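Local coordinates for ESX secretion system protein YukD (Bacillus subtilis, PDB 2BPS) that is a ubiquitin-like protein required for YukE secretion and probably a component or regulator of the ESX/ESAT-6-like secretion system, at residues S3-I7 against I72-L78; V32-W37 against R77-L81. One frame throughout, in Å; residues are numbered along the deposited sequence.

Contact 1: residues S3-I7 against I72-L78; sequences SYIDI and ITNGDRL
Residues 4-7 of segment 3-7 begin the first strand of the ubiquitin-like sheet, and segment 72-78 comprises the turn and the first two residues of the last strand, 77-80, its parallel neighbour. The two meet where that pairing starts, with the CA atoms of Asp-6 and Asn-74 4.4 Å apart. Ile-5 to Ile-7 are extended; Thr-73 to Asp-76 form a type II beta turn, in which Asn-74 (phi/psi -49/144°) precedes Gly-75 at 95/-30°. At those angles a side chain on Gly-75 would be jammed against the carbonyl oxygen of Asn-74.

Backbone hydrogen bonds close the turn and tie it to the strand. Asp-76 N donates to Thr-73 O (3.0 Å), and Gly-75 N to Asp-6 O (3.0 Å, 141° at the hydrogen), although the position of that oxygen is less certain. At the end of the turn, Asp-76 continues the backbone pairing with Thr-8 of strand 4-10.

Among the side chains, Asp-76, with chi1 m, folds back so that OD2 accepts from Thr-73 N at 2.9 Å. Asp-6 instead turns its carboxylate to a salt bridge with Arg-22 of strand 18-24.

Apolar contacts line the inner side. Ile-5 and Ile-7 both adopt chi1 p and chi2 t; Ile-5 CD1 lies 3.9 Å from Ile-72 CG2, Ile-7 CG2 lies 4.2 Å from the same Ile-72 CG2, and Ile-7 CD1 reaches Leu-78 CD1 at 4.2 Å. The chemistry is thus divided: main-chain groups and the Asp-76 carboxylate hold the exposed turn, while Ile-5, Ile-7, Ile-72 and Leu-78 carry the contact into the apolar interior.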
loop_
_atom_site.group_PDB
_atom_site.type_symbol
_atom_site.label_atom_id
_atom_site.label_comp_id
_atom_site.label_asym_id
_atom_site.label_seq_id
_atom_site.Cartn_x
_atom_site.Cartn_y
_atom_site.Cartn_z
ATOM N N SER A 3 -15.132 3.766 -1.233
ATOM C CA SER A 3 -15.531 2.550 -0.518
ATOM C C SER A 3 -14.369 2.056 0.362
ATOM O O SER A 3 -13.258 1.841 -0.125
ATOM C CB SER A 3 -15.956 1.464 -1.511
ATOM O OG SER A 3 -16.615 0.400 -0.846
ATOM N N TYR A 4 -14.634 1.880 1.656
ATOM C CA TYR A 4 -13.612 1.455 2.616
ATOM C C TYR A 4 -13.156 0.016 2.497
ATOM O O TYR A 4 -13.972 -0.892 2.394
ATOM C CB TYR A 4 -14.093 1.705 4.056
ATOM C CG TYR A 4 -14.097 3.164 4.455
ATOM C CD1 TYR A 4 -15.205 3.738 5.078
ATOM C CD2 TYR A 4 -13.008 3.984 4.161
ATOM C CE1 TYR A 4 -15.232 5.095 5.386
ATOM C CE2 TYR A 4 -13.025 5.339 4.466
ATOM C CZ TYR A 4 -14.139 5.887 5.072
ATOM O OH TYR A 4 -14.161 7.234 5.316
ATOM N N ILE A 5 -11.840 -0.181 2.520
ATOM C CA ILE A 5 -11.254 -1.515 2.443
ATOM C C ILE A 5 -10.213 -1.715 3.543
ATOM O O ILE A 5 -9.503 -0.792 3.914
ATOM C CB ILE A 5 -10.568 -1.768 1.077
ATOM C CG1 ILE A 5 -9.362 -0.849 0.915
ATOM C CG2 ILE A 5 -11.534 -1.503 -0.049
ATOM C CD1 ILE A 5 -8.597 -1.077 -0.354
ATOM N N ASP A 6 -10.142 -2.927 4.070
ATOM C CA ASP A 6 -9.178 -3.261 5.109
ATOM C C ASP A 6 -8.058 -4.018 4.452
ATOM O O ASP A 6 -8.274 -5.099 3.917
ATOM C CB ASP A 6 -9.798 -4.164 6.159
ATOM C CG ASP A 6 -10.672 -3.417 7.119
ATOM O OD1 ASP A 6 -11.187 -4.065 8.050
ATOM O OD2 ASP A 6 -10.845 -2.192 6.955
ATOM N N ILE A 7 -6.857 -3.468 4.497
ATOM C CA ILE A 7 -5.726 -4.138 3.879
ATOM C C ILE A 7 -4.552 -4.219 4.844
ATOM O O ILE A 7 -4.651 -3.772 5.991
ATOM C CB ILE A 7 -5.300 -3.401 2.593
ATOM C CG1 ILE A 7 -4.895 -1.962 2.925
ATOM C CG2 ILE A 7 -6.446 -3.437 1.594
ATOM C CD1 ILE A 7 -4.481 -1.139 1.728
ATOM N N ILE A 72 -8.016 -3.965 -5.667
ATOM C CA ILE A 72 -7.483 -4.157 -4.331
ATOM C C ILE A 72 -8.614 -4.065 -3.304
ATOM O O ILE A 72 -9.307 -3.056 -3.224
ATOM C CB ILE A 72 -6.383 -3.107 -4.070
ATOM C CG1 ILE A 72 -5.162 -3.470 -4.919
ATOM C CG2 ILE A 72 -6.049 -3.023 -2.587
ATOM C CD1 ILE A 72 -4.060 -2.458 -4.904
ATOM N N THR A 73 -8.806 -5.132 -2.531
ATOM C CA THR A 73 -9.878 -5.190 -1.528
ATOM C C THR A 73 -9.412 -5.744 -0.203
ATOM O O THR A 73 -8.251 -6.121 -0.050
ATOM C CB THR A 73 -11.011 -6.106 -1.971
ATOM O OG1 THR A 73 -10.760 -6.531 -3.313
ATOM C CG2 THR A 73 -12.357 -5.389 -1.873
ATOM N N ASN A 74 -10.343 -5.829 0.740
ATOM C CA ASN A 74 -10.032 -6.340 2.062
ATOM C C ASN A 74 -9.283 -7.651 1.925
ATOM O O ASN A 74 -9.563 -8.424 1.019
ATOM C CB ASN A 74 -11.315 -6.560 2.856
ATOM C CG ASN A 74 -12.425 -5.614 2.438
ATOM O OD1 ASN A 74 -13.038 -5.798 1.388
ATOM N ND2 ASN A 74 -12.678 -4.589 3.244
ATOM N N GLY A 75 -8.323 -7.887 2.815
ATOM C CA GLY A 75 -7.558 -9.117 2.767
ATOM C C GLY A 75 -6.257 -8.965 2.008
ATOM O O GLY A 75 -5.282 -9.656 2.311
ATOM N N ASP A 76 -6.234 -8.073 1.019
ATOM C CA ASP A 76 -5.027 -7.835 0.226
ATOM C C ASP A 76 -3.839 -7.351 1.067
ATOM O O ASP A 76 -3.990 -6.569 2.012
ATOM C CB ASP A 76 -5.304 -6.811 -0.888
ATOM C CG ASP A 76 -6.092 -7.400 -2.037
ATOM O OD1 ASP A 76 -6.399 -8.608 -1.962
ATOM O OD2 ASP A 76 -6.398 -6.665 -3.006
ATOM N N ARG A 77 -2.653 -7.826 0.712
ATOM C CA ARG A 77 -1.439 -7.437 1.408
ATOM C C ARG A 77 -0.603 -6.670 0.396
ATOM O O ARG A 77 -0.224 -7.222 -0.644
ATOM C CB ARG A 77 -0.688 -8.685 1.882
ATOM C CG ARG A 77 0.518 -8.423 2.767
ATOM C CD ARG A 77 1.261 -9.727 3.003
ATOM N NE ARG A 77 2.375 -9.598 3.946
ATOM C CZ ARG A 77 2.341 -9.995 5.218
ATOM N NH1 ARG A 77 3.409 -9.834 5.992
ATOM N NH2 ARG A 77 1.244 -10.560 5.716
ATOM N N LEU A 78 -0.337 -5.397 0.673
ATOM C CA LEU A 78 0.466 -4.607 -0.254
ATOM C C LEU A 78 1.907 -4.526 0.226
ATOM O O LEU A 78 2.192 -4.054 1.325
ATOM C CB LEU A 78 -0.099 -3.188 -0.433
ATOM C CG LEU A 78 -1.562 -2.998 -0.851
ATOM C CD1 LEU A 78 -1.734 -1.594 -1.421
ATOM C CD2 LEU A 78 -1.973 -4.027 -1.881
#

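Contact 2: residues V32-W37 against R77-L81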
loop_
_atom_site.group_PDB
_atom_site.type_symbol
_atom_site.label_atom_id
_atom_site.label_comp_id
_atom_site.label_asym_id
_atom_site.label_seq_id
_atom_site.Cartn_x
_atom_site.Cartn_y
_atom_site.Cartn_z
ATOM N N VAL A 32 -1.102 4.723 0.410
ATOM C CA VAL A 32 -0.644 3.717 1.351
ATOM C C VAL A 32 0.791 4.029 1.777
ATOM O O VAL A 32 1.180 3.775 2.919
ATOM C CB VAL A 32 -0.685 2.297 0.718
ATOM C CG1 VAL A 32 0.237 1.359 1.475
ATOM C CG2 VAL A 32 -2.097 1.752 0.756
ATOM N N ILE A 33 1.574 4.592 0.860
ATOM C CA ILE A 33 2.960 4.902 1.163
ATOM C C ILE A 33 3.131 6.123 2.075
ATOM O O ILE A 33 3.962 6.112 3.000
ATOM C CB ILE A 33 3.761 5.086 -0.125
ATOM C CG1 ILE A 33 3.615 3.838 -0.993
ATOM C CG2 ILE A 33 5.233 5.255 0.196
ATOM C CD1 ILE A 33 4.342 3.927 -2.296
ATOM N N ASP A 34 2.352 7.171 1.829
ATOM C CA ASP A 34 2.427 8.366 2.666
ATOM C C ASP A 34 2.108 7.959 4.095
ATOM O O ASP A 34 2.852 8.255 5.029
ATOM C CB ASP A 34 1.414 9.403 2.196
ATOM C CG ASP A 34 1.653 9.835 0.760
ATOM O OD1 ASP A 34 0.800 10.583 0.227
ATOM O OD2 ASP A 34 2.690 9.432 0.169
ATOM N N ILE A 35 0.985 7.269 4.243
ATOM C CA ILE A 35 0.532 6.794 5.532
ATOM C C ILE A 35 1.583 5.908 6.188
ATOM O O ILE A 35 1.884 6.059 7.373
ATOM C CB ILE A 35 -0.774 6.000 5.376
ATOM C CG1 ILE A 35 -1.847 6.915 4.776
ATOM C CG2 ILE A 35 -1.211 5.432 6.718
ATOM C CD1 ILE A 35 -3.199 6.271 4.660
ATOM N N ALA A 36 2.145 4.988 5.413
ATOM C CA ALA A 36 3.155 4.085 5.936
ATOM C C ALA A 36 4.276 4.855 6.613
ATOM O O ALA A 36 4.652 4.544 7.740
ATOM C CB ALA A 36 3.711 3.238 4.825
ATOM N N TRP A 37 4.805 5.866 5.931
ATOM C CA TRP A 37 5.899 6.663 6.486
ATOM C C TRP A 37 5.517 7.484 7.710
ATOM O O TRP A 37 6.327 7.637 8.617
ATOM C CB TRP A 37 6.530 7.539 5.390
ATOM C CG TRP A 37 7.827 6.936 4.849
ATOM C CD1 TRP A 37 9.104 7.379 5.090
ATOM C CD2 TRP A 37 7.971 5.717 4.099
ATOM N NE1 TRP A 37 10.027 6.508 4.551
ATOM C CE2 TRP A 37 9.361 5.484 3.935
ATOM C CE3 TRP A 37 7.064 4.798 3.554
ATOM C CZ2 TRP A 37 9.864 4.369 3.252
ATOM C CZ3 TRP A 37 7.568 3.684 2.871
ATOM C CH2 TRP A 37 8.957 3.484 2.729
ATOM N N ARG A 77 -2.653 -7.826 0.712
ATOM C CA ARG A 77 -1.439 -7.437 1.408
ATOM C C ARG A 77 -0.603 -6.670 0.396
ATOM O O ARG A 77 -0.224 -7.222 -0.644
ATOM C CB ARG A 77 -0.688 -8.685 1.882
ATOM C CG ARG A 77 0.518 -8.423 2.767
ATOM C CD ARG A 77 1.261 -9.727 3.003
ATOM N NE ARG A 77 2.375 -9.598 3.946
ATOM C CZ ARG A 77 2.341 -9.995 5.218
ATOM N NH1 ARG A 77 3.409 -9.834 5.992
ATOM N NH2 ARG A 77 1.244 -10.560 5.716
ATOM N N LEU A 78 -0.337 -5.397 0.673
ATOM C CA LEU A 78 0.466 -4.607 -0.254
ATOM C C LEU A 78 1.907 -4.526 0.226
ATOM O O LEU A 78 2.192 -4.054 1.325
ATOM C CB LEU A 78 -0.099 -3.188 -0.433
ATOM C CG LEU A 78 -1.562 -2.998 -0.851
ATOM C CD1 LEU A 78 -1.734 -1.594 -1.421
ATOM C CD2 LEU A 78 -1.973 -4.027 -1.881
ATOM N N GLU A 79 2.810 -5.006 -0.611
ATOM C CA GLU A 79 4.225 -4.997 -0.298
ATOM C C GLU A 79 4.761 -3.781 -1.026
ATOM O O GLU A 79 4.666 -3.699 -2.251
ATOM C CB GLU A 79 4.864 -6.283 -0.836
ATOM C CG GLU A 79 6.315 -6.533 -0.512
ATOM C CD GLU A 79 6.823 -7.825 -1.166
ATOM O OE1 GLU A 79 7.530 -7.758 -2.207
ATOM O OE2 GLU A 79 6.499 -8.915 -0.643
ATOM N N ILE A 80 5.276 -2.815 -0.273
ATOM C CA ILE A 80 5.844 -1.617 -0.877
ATOM C C ILE A 80 7.220 -1.998 -1.384
ATOM O O ILE A 80 8.024 -2.557 -0.640
ATOM C CB ILE A 80 5.999 -0.485 0.147
ATOM C CG1 ILE A 80 4.618 0.055 0.534
ATOM C CG2 ILE A 80 6.882 0.615 -0.427
ATOM C CD1 ILE A 80 4.623 0.964 1.748
ATOM N N LEU A 81 7.492 -1.719 -2.650
ATOM C CA LEU A 81 8.788 -2.071 -3.189
ATOM C C LEU A 81 9.746 -0.915 -2.962
ATOM O O LEU A 81 9.271 0.230 -2.777
ATOM C CB LEU A 81 8.687 -2.383 -4.687
ATOM C CG LEU A 81 7.716 -3.477 -5.159
ATOM C CD1 LEU A 81 7.716 -3.515 -6.661
ATOM C CD2 LEU A 81 8.105 -4.837 -4.609
ATOM O OXT LEU A 81 10.964 -1.176 -2.980
#
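This is a buried, wholly apolar helix-on-sheet contact in the core of the beta-grasp fold shared with ubiquitin, where helix 31-39 lies across one face of the mixed sheet. Strand 77-80, central in that sheet between strands 4-10 and 51-54, meets the helix at a steep angle: the axes of the local segments approach to 10.5 Å, with 75° between their N-to-C directions. No hydrogen bond joins the two segments.

Alternation along the strand selects the residues that take part. Leu-78 and Ile-80 direct their CA-to-CB bonds toward the helix, whereas Glu-79 between them forms a salt bridge with Arg-53 of strand 51-54. On the helix, Val-32 and Ala-36 point toward the strand one helical turn apart, linked by the bond from Ala-36 N to Val-32 O (2.9 Å). The CA-to-CB bonds of Ile-33 and Trp-37 point sideways, but the indole of Trp-37 extends back toward the strand.

Val-32 bridges both strand residues, with its CG2 4.0 Å from Leu-78 CD1 and its CG1 4.4 Å from Ile-80 CD1. The packing also continues across the sheet, since Ile-9 of strand 4-10 touches Val-32, Leu-78 and Ile-80. Ile-80 CD1 is the common meeting point: Ala-36 CB lies 3.9 Å from it, Ile-33 CG1 4.1 Å, and Trp-37 CZ3 4.2 Å, the methyl CD1 sitting at the edge of the indole, near its plane.

How the contacts relate
Both contacts use strand 77-80 and share Leu-78, but they engage different parts of the fold. Contact 1 pairs the turn leading into this strand with its sheet neighbour 4-10, farther from the centre of the chain and partly exposed; contact 2 packs the strand's inner face on helix 31-39, close to the centre of the chain. Main-chain hydrogen bonding accordingly accompanies apolar packing in the first, whereas side-chain packing alone joins the segments of the second. Their centres are about 12 Å apart, yet they touch directly, Ile-7 CD1 lying 3.9 Å from Val-32 CG2, so the aliphatic side of contact 1 runs into the core to which contact 2 belongs.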